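Local coordinates for protein putative zinc protease (Bordetella pertussis, PDB 3IH6) that probably belongs to a zinc-dependent endopeptidase of the M16 (insulinase) family, of which this chain is a fragment carrying part of an inactive M16 domain, at residues A47-I50 with L51-P55; A89-Q92 with P93-Q97; W155-F158 with F159-D163. All coordinates share one frame; numbering follows the deposited sequence.

Three local contacts, each made within one continuous run of chain, follow one another in series; none nests in or crosses another, and none closes a long loop. Contact 1 comes first and ends helix 39-52, which packs against strand 84-90 of the antiparallel sheet and against helix 118-136. Contact 2 turns the chain from the end of that same strand 84-90 into helix 97-109, its centre about 20 Å from that of contact 1. Contact 3 lies in the N-terminal part of helix 157-167, beside helices 118-136 and 139-152. Contacts 2 and 3 lie on opposite sides of the chain's centre, about 40 Å apart between centres, with contact 1 nearest that centre.

Contact 1: residues A47-I50 with L51-P55; sequences AATI and LADTP
The carboxylate of Asp53 has the methyl of Thr49 beside it: CG2 of Thr49 stands 3.9 Å from OD2 of Asp53, the two side chains running alongside each other in the same direction. CG of Asp53 is anti to its own backbone N (chi1 -173°), which carries the carboxylate up next to that methyl. The peptide carbonyls are the other flat groups at this C-terminal end of helix 39-52, a helix that packs on the antiparallel sheet of this M16-family fragment. Above the carbonyl plane of Thr49, 36° out of it, sits the amide of Asp53, whose N donates to O of Thr49 at 3.1 Å. That oxygen takes a second hydrogen bond from NH1 of Arg123 on helix 118-136, so two donors grip this one oxygen. Two residues earlier, N of Leu51 meets O of Ala47 at 2.8 Å. Between them N of Ala52 reaches O of Ala48 only by a weak, bent bond of 2.9 Å, in keeping with a helix about to end: Asp53 is the first residue to abandon helical backbone angles. Leu51 folds back beside the carbonyl of Ala47, its CD1 3.3 Å from that O and 4.4 Å from CB of Ala47. Leu51 and Ala48 both touch Phe87 of strand 84-90, so this side of the helix end faces the sheet. Beyond the helix, the hydroxyl of Thr54 receives N-H of Ser56, as in an ST turn, while OG1 of Thr54 donates to O of Asp53 at 2.7 Å, in the carbonyl plane and on a lone pair.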
loop_
_atom_site.group_PDB
_atom_site.type_symbol
_atom_site.label_atom_id
_atom_site.label_comp_id
_atom_site.label_asym_id
_atom_site.label_seq_id
_atom_site.Cartn_x
_atom_site.Cartn_y
_atom_site.Cartn_z
ATOM N N ALA E 47 12.464 -11.394 -20.816
ATOM C CA ALA E 47 13.721 -10.867 -21.328
ATOM C C ALA E 47 14.090 -9.506 -20.748
ATOM O O ALA E 47 15.256 -9.276 -20.368
ATOM C CB ALA E 47 13.652 -10.763 -22.811
ATOM N N ALA E 48 13.135 -8.568 -20.724
ATOM C CA ALA E 48 13.464 -7.235 -20.235
ATOM C C ALA E 48 13.940 -7.281 -18.781
ATOM O O ALA E 48 14.794 -6.503 -18.382
ATOM C CB ALA E 48 12.292 -6.278 -20.425
ATOM N N THR E 49 13.429 -8.219 -18.005
ATOM C CA THR E 49 13.889 -8.401 -16.619
ATOM C C THR E 49 15.300 -8.975 -16.596
ATOM O O THR E 49 16.104 -8.592 -15.752
ATOM C CB THR E 49 12.997 -9.411 -15.861
ATOM O OG1 THR E 49 11.687 -8.905 -15.720
ATOM C CG2 THR E 49 13.536 -9.723 -14.478
ATOM N N ILE E 50 15.596 -9.903 -17.512
ATOM C CA ILE E 50 16.943 -10.442 -17.582
ATOM C C ILE E 50 17.919 -9.341 -17.986
ATOM O O ILE E 50 19.013 -9.296 -17.477
ATOM C CB ILE E 50 17.062 -11.602 -18.579
ATOM C CG1 ILE E 50 16.280 -12.837 -18.079
ATOM C CG2 ILE E 50 18.570 -11.896 -18.896
ATOM C CD1 ILE E 50 16.005 -13.871 -19.179
ATOM N N LEU E 51 17.513 -8.474 -18.902
ATOM C CA LEU E 51 18.367 -7.401 -19.415
ATOM C C LEU E 51 18.584 -6.251 -18.475
ATOM O O LEU E 51 19.648 -5.596 -18.502
ATOM C CB LEU E 51 17.799 -6.831 -20.751
ATOM C CG LEU E 51 17.768 -7.931 -21.826
ATOM C CD1 LEU E 51 16.722 -7.645 -22.876
ATOM C CD2 LEU E 51 19.158 -8.172 -22.433
ATOM N N ALA E 52 17.588 -5.965 -17.659
ATOM C CA ALA E 52 17.548 -4.653 -17.014
ATOM C C ALA E 52 17.516 -4.660 -15.518
ATOM O O ALA E 52 17.821 -3.666 -14.921
ATOM C CB ALA E 52 16.368 -3.812 -17.585
ATOM N N ASP E 53 17.181 -5.785 -14.906
ATOM C CA ASP E 53 16.931 -5.863 -13.453
ATOM C C ASP E 53 18.054 -6.517 -12.627
ATOM O O ASP E 53 18.489 -7.661 -12.939
ATOM C CB ASP E 53 15.614 -6.621 -13.269
ATOM C CG ASP E 53 15.144 -6.645 -11.847
ATOM O OD1 ASP E 53 15.214 -5.600 -11.196
ATOM O OD2 ASP E 53 14.682 -7.715 -11.390
ATOM N N THR E 54 18.499 -5.811 -11.579
ATOM C CA THR E 54 19.651 -6.186 -10.691
ATOM C C THR E 54 21.032 -6.068 -11.371
ATOM O O THR E 54 21.143 -6.146 -12.608
ATOM C CB THR E 54 19.578 -7.634 -10.085
ATOM O OG1 THR E 54 20.132 -8.547 -11.035
ATOM C CG2 THR E 54 18.123 -8.040 -9.728
ATOM N N PRO E 55 22.090 -5.952 -10.553
ATOM C CA PRO E 55 23.499 -5.877 -10.972
ATOM C C PRO E 55 23.959 -7.015 -11.882
ATOM O O PRO E 55 24.900 -6.817 -12.637
ATOM C CB PRO E 55 24.240 -5.953 -9.660
ATOM C CG PRO E 55 23.288 -5.343 -8.672
ATOM C CD PRO E 55 21.962 -5.854 -9.080
#

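Contact 2: residues A89-Q92 with P93-Q97; sequences AQLQ and PGMDQ
Pro93 follows Gln92 in a type II beta turn, Gln92 to Met95, that carries the chain from strand 84-90 toward helix 97-109. The proline ring packs across its neighbour's side chain, CD of Pro93 lying 3.4 Å from CG of Gln92. Gly94 takes the third place of the turn with phi 104°, a backbone angle where a CB would collide with the carbonyl O of Pro93. The turn closes at Met95, a selenomethionine, whose N makes a weak hydrogen bond of 3.4 Å to O of Gln92. Its side chain then runs out straight past CG, back over Gln92: SE of Met95 rests 3.7 Å from CB of Gln92, and the terminal CE of Met95 reaches OE1 of Gln92 at 3.4 Å. The bend of the glutamine at chi2 (137°) turns its amide toward that methyl. CB of Met95 also meets CG of Leu91 at 4.2 Å. Asp96 is the N-cap of helix 97-109, its OD1 accepting N-H of Lys99. Gln97, the first residue of that helix, touches Pro25 and Val27 and packs against Leu91: CD2 of Leu91 lies 3.5 Å from CA of Gln97 and 3.8 Å from its CG.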
loop_
_atom_site.group_PDB
_atom_site.type_symbol
_atom_site.label_atom_id
_atom_site.label_comp_id
_atom_site.label_asym_id
_atom_site.label_seq_id
_atom_site.Cartn_x
_atom_site.Cartn_y
_atom_site.Cartn_z
ATOM N N ALA E 89 19.768 4.023 -20.026
ATOM C CA ALA E 89 20.839 4.114 -19.050
ATOM C C ALA E 89 20.854 5.491 -18.474
ATOM O O ALA E 89 20.544 6.465 -19.163
ATOM C CB ALA E 89 22.229 3.740 -19.655
ATOM N N GLN E 90 21.208 5.550 -17.193
ATOM C CA GLN E 90 21.308 6.775 -16.448
ATOM C C GLN E 90 22.788 7.161 -16.448
ATOM O O GLN E 90 23.634 6.349 -16.081
ATOM C CB GLN E 90 20.836 6.479 -15.023
ATOM C CG GLN E 90 20.266 7.659 -14.286
ATOM C CD GLN E 90 19.874 7.325 -12.848
ATOM O OE1 GLN E 90 20.302 6.319 -12.281
ATOM N NE2 GLN E 90 19.063 8.176 -12.260
ATOM N N LEU E 91 23.098 8.386 -16.855
ATOM C CA LEU E 91 24.467 8.866 -16.887
ATOM C C LEU E 91 24.814 9.926 -15.830
ATOM O O LEU E 91 23.958 10.607 -15.266
ATOM C CB LEU E 91 24.827 9.377 -18.289
ATOM C CG LEU E 91 25.236 8.354 -19.355
ATOM C CD1 LEU E 91 24.236 7.222 -19.512
ATOM C CD2 LEU E 91 25.455 9.019 -20.695
ATOM N N GLN E 92 26.106 10.013 -15.562
ATOM C CA GLN E 92 26.711 11.005 -14.712
ATOM C C GLN E 92 27.104 12.102 -15.667
ATOM O O GLN E 92 27.276 11.829 -16.861
ATOM C CB GLN E 92 27.984 10.387 -14.141
ATOM C CG GLN E 92 28.624 11.066 -12.964
ATOM C CD GLN E 92 29.057 10.042 -11.941
ATOM O OE1 GLN E 92 28.605 8.891 -11.991
ATOM N NE2 GLN E 92 29.923 10.444 -11.000
ATOM N N PRO E 93 27.244 13.346 -15.159
ATOM C CA PRO E 93 27.797 14.396 -16.001
ATOM C C PRO E 93 29.206 14.014 -16.402
ATOM O O PRO E 93 29.972 13.521 -15.569
ATOM C CB PRO E 93 27.841 15.615 -15.069
ATOM C CG PRO E 93 26.851 15.321 -14.008
ATOM C CD PRO E 93 26.892 13.850 -13.816
ATOM N N GLY E 94 29.532 14.216 -17.673
ATOM C CA GLY E 94 30.861 13.885 -18.189
ATOM C C GLY E 94 30.952 12.614 -19.016
ATOM O O GLY E 94 31.822 12.514 -19.869
HETATM N N MSE E 95 30.078 11.636 -18.766
HETATM C CA MSE E 95 30.110 10.383 -19.510
HETATM C C MSE E 95 29.569 10.560 -20.929
HETATM O O MSE E 95 28.646 11.339 -21.162
HETATM C CB MSE E 95 29.316 9.289 -18.786
HETATM C CG MSE E 95 29.806 8.962 -17.367
HETATM SE SE MSE E 95 28.629 7.659 -16.518
HETATM C CE MSE E 95 29.647 7.316 -14.873
ATOM N N ASP E 96 30.153 9.824 -21.866
ATOM C CA ASP E 96 29.807 9.904 -23.280
ATOM C C ASP E 96 28.460 9.251 -23.491
ATOM O O ASP E 96 28.303 8.048 -23.285
ATOM C CB ASP E 96 30.869 9.200 -24.133
ATOM C CG ASP E 96 30.648 9.380 -25.626
ATOM O OD1 ASP E 96 29.601 8.962 -26.146
ATOM O OD2 ASP E 96 31.547 9.925 -26.291
ATOM N N GLN E 97 27.494 10.058 -23.909
ATOM C CA GLN E 97 26.138 9.585 -24.111
ATOM C C GLN E 97 26.030 8.695 -25.327
ATOM O O GLN E 97 25.270 7.745 -25.302
ATOM C CB GLN E 97 25.160 10.737 -24.234
ATOM C CG GLN E 97 25.362 11.822 -23.189
ATOM C CD GLN E 97 24.568 13.058 -23.512
ATOM O OE1 GLN E 97 24.039 13.200 -24.624
ATOM N NE2 GLN E 97 24.470 13.964 -22.544
#

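Contact 3: residues W155-F158 with F159-D163; sequences WRLF and FLQRD
The N-terminal part of helix 157-167, packed beside helices 118-136 and 139-152, carries a T-shaped (edge-to-face) pair of neighbouring aromatic rings. The edge of Phe158 points at the face of Phe159, with centroids 5.0 Å apart and planes at 71°; CD2 of Phe158 sits over the centre of that face, 3.7 Å from CZ of Phe159. With chi1 at 179°, the Phe158 ring swings to the far side from its N, while chi1 of -62° brings the Phe159 ring beside its own. Toward Phe159 the indole of Trp155 comes in obliquely, its CZ3 4.4 Å from CD2 of Phe159. Elsewhere round the helix, CD2 of Leu157 meets CD2 of Leu160 at 4.1 Å, and the same CD2 of Leu157 lies alongside the amide of Gln161, 4.0 Å from NE2. O of Arg156 accepts N of Leu160 at 2.9 Å and, more weakly, N of Phe159. The carbonyl of buried Phe158 takes the indole N-H of Trp132, whose ring stacks with Phe158. Phe158 packs on helices 139-152 and 118-136, while Phe159 touches both Trp132 and Leu26 of the fourth subunit, so the pair sits where the chain's own helices meet a neighbouring subunit.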
loop_
_atom_site.group_PDB
_atom_site.type_symbol
_atom_site.label_atom_id
_atom_site.label_comp_id
_atom_site.label_asym_id
_atom_site.label_seq_id
_atom_site.Cartn_x
_atom_site.Cartn_y
_atom_site.Cartn_z
ATOM N N TRP E 155 -10.029 -11.739 -22.143
ATOM C CA TRP E 155 -10.032 -11.872 -20.684
ATOM C C TRP E 155 -9.168 -13.049 -20.224
ATOM O O TRP E 155 -8.620 -13.021 -19.134
ATOM C CB TRP E 155 -11.451 -12.064 -20.164
ATOM C CG TRP E 155 -12.025 -13.375 -20.506
ATOM C CD1 TRP E 155 -12.780 -13.665 -21.605
ATOM C CD2 TRP E 155 -11.919 -14.599 -19.749
ATOM N NE1 TRP E 155 -13.144 -15.005 -21.596
ATOM C CE2 TRP E 155 -12.633 -15.598 -20.470
ATOM C CE3 TRP E 155 -11.295 -14.951 -18.533
ATOM C CZ2 TRP E 155 -12.746 -16.919 -20.011
ATOM C CZ3 TRP E 155 -11.398 -16.268 -18.081
ATOM C CH2 TRP E 155 -12.129 -17.236 -18.817
ATOM N N ARG E 156 -9.084 -14.087 -21.061
ATOM C CA ARG E 156 -8.245 -15.250 -20.784
ATOM C C ARG E 156 -6.775 -14.920 -20.503
ATOM O O ARG E 156 -6.143 -15.607 -19.695
ATOM C CB ARG E 156 -8.337 -16.293 -21.906
ATOM C CG ARG E 156 -9.694 -17.027 -22.028
ATOM C CD ARG E 156 -9.771 -17.821 -23.332
ATOM N NE ARG E 156 -8.803 -17.275 -24.284
ATOM C CZ ARG E 156 -8.024 -17.994 -25.084
ATOM N NH1 ARG E 156 -7.153 -17.373 -25.887
ATOM N NH2 ARG E 156 -8.109 -19.323 -25.074
ATOM N N LEU E 157 -6.247 -13.875 -21.134
ATOM C CA LEU E 157 -4.843 -13.490 -20.930
ATOM C C LEU E 157 -4.325 -13.426 -19.463
ATOM O O LEU E 157 -3.178 -13.856 -19.174
ATOM C CB LEU E 157 -4.496 -12.211 -21.720
ATOM C CG LEU E 157 -4.608 -12.359 -23.245
ATOM C CD1 LEU E 157 -4.513 -10.999 -23.915
ATOM C CD2 LEU E 157 -3.501 -13.273 -23.735
ATOM N N PHE E 158 -5.125 -12.889 -18.540
ATOM C CA PHE E 158 -4.709 -12.860 -17.120
ATOM C C PHE E 158 -4.207 -14.218 -16.659
ATOM O O PHE E 158 -3.138 -14.320 -16.030
ATOM C CB PHE E 158 -5.826 -12.353 -16.186
ATOM C CG PHE E 158 -5.426 -12.353 -14.734
ATOM C CD1 PHE E 158 -4.359 -11.574 -14.296
ATOM C CD2 PHE E 158 -6.061 -13.163 -13.827
ATOM C CE1 PHE E 158 -3.963 -11.593 -12.973
ATOM C CE2 PHE E 158 -5.662 -13.181 -12.486
ATOM C CZ PHE E 158 -4.609 -12.392 -12.069
ATOM N N PHE E 159 -4.929 -15.282 -17.027
ATOM C CA PHE E 159 -4.515 -16.615 -16.670
ATOM C C PHE E 159 -3.554 -17.254 -17.645
ATOM O O PHE E 159 -2.658 -18.012 -17.239
ATOM C CB PHE E 159 -5.743 -17.515 -16.469
ATOM C CG PHE E 159 -6.609 -17.064 -15.363
ATOM C CD1 PHE E 159 -6.241 -17.305 -14.036
ATOM C CD2 PHE E 159 -7.759 -16.346 -15.626
ATOM C CE1 PHE E 159 -7.049 -16.866 -13.000
ATOM C CE2 PHE E 159 -8.559 -15.918 -14.593
ATOM C CZ PHE E 159 -8.192 -16.180 -13.279
ATOM N N LEU E 160 -3.736 -16.958 -18.927
ATOM C CA LEU E 160 -2.935 -17.587 -19.963
ATOM C C LEU E 160 -1.486 -17.122 -19.892
ATOM O O LEU E 160 -0.583 -17.960 -20.049
ATOM C CB LEU E 160 -3.533 -17.366 -21.364
ATOM C CG LEU E 160 -2.750 -17.852 -22.603
ATOM C CD1 LEU E 160 -2.478 -19.371 -22.632
ATOM C CD2 LEU E 160 -3.474 -17.403 -23.894
ATOM N N GLN E 161 -1.270 -15.817 -19.624
ATOM C CA GLN E 161 0.080 -15.252 -19.547
ATOM C C GLN E 161 0.823 -15.969 -18.426
ATOM O O GLN E 161 1.968 -16.381 -18.603
ATOM C CB GLN E 161 0.102 -13.710 -19.340
ATOM C CG GLN E 161 -0.474 -12.781 -20.466
ATOM C CD GLN E 161 0.109 -12.986 -21.869
ATOM O OE1 GLN E 161 0.495 -14.088 -22.241
ATOM N NE2 GLN E 161 0.138 -11.905 -22.676
ATOM N N ARG E 162 0.148 -16.164 -17.293
ATOM C CA ARG E 162 0.696 -16.936 -16.178
ATOM C C ARG E 162 1.118 -18.334 -16.618
ATOM O O ARG E 162 2.225 -18.784 -16.283
ATOM C CB ARG E 162 -0.331 -17.035 -15.034
ATOM C CG ARG E 162 0.257 -17.402 -13.678
ATOM C CD ARG E 162 0.222 -18.879 -13.425
ATOM N NE ARG E 162 -1.155 -19.311 -13.264
ATOM C CZ ARG E 162 -1.606 -20.003 -12.227
ATOM N NH1 ARG E 162 -2.894 -20.337 -12.173
ATOM N NH2 ARG E 162 -0.771 -20.381 -11.268
ATOM N N ASP E 163 0.244 -19.019 -17.366
ATOM C CA ASP E 163 0.534 -20.389 -17.780
ATOM C C ASP E 163 1.720 -20.447 -18.719
ATOM O O ASP E 163 2.584 -21.310 -18.576
ATOM C CB ASP E 163 -0.688 -21.094 -18.390
ATOM C CG ASP E 163 -1.709 -21.515 -17.325
ATOM O OD1 ASP E 163 -1.301 -21.811 -16.170
ATOM O OD2 ASP E 163 -2.917 -21.522 -17.650
#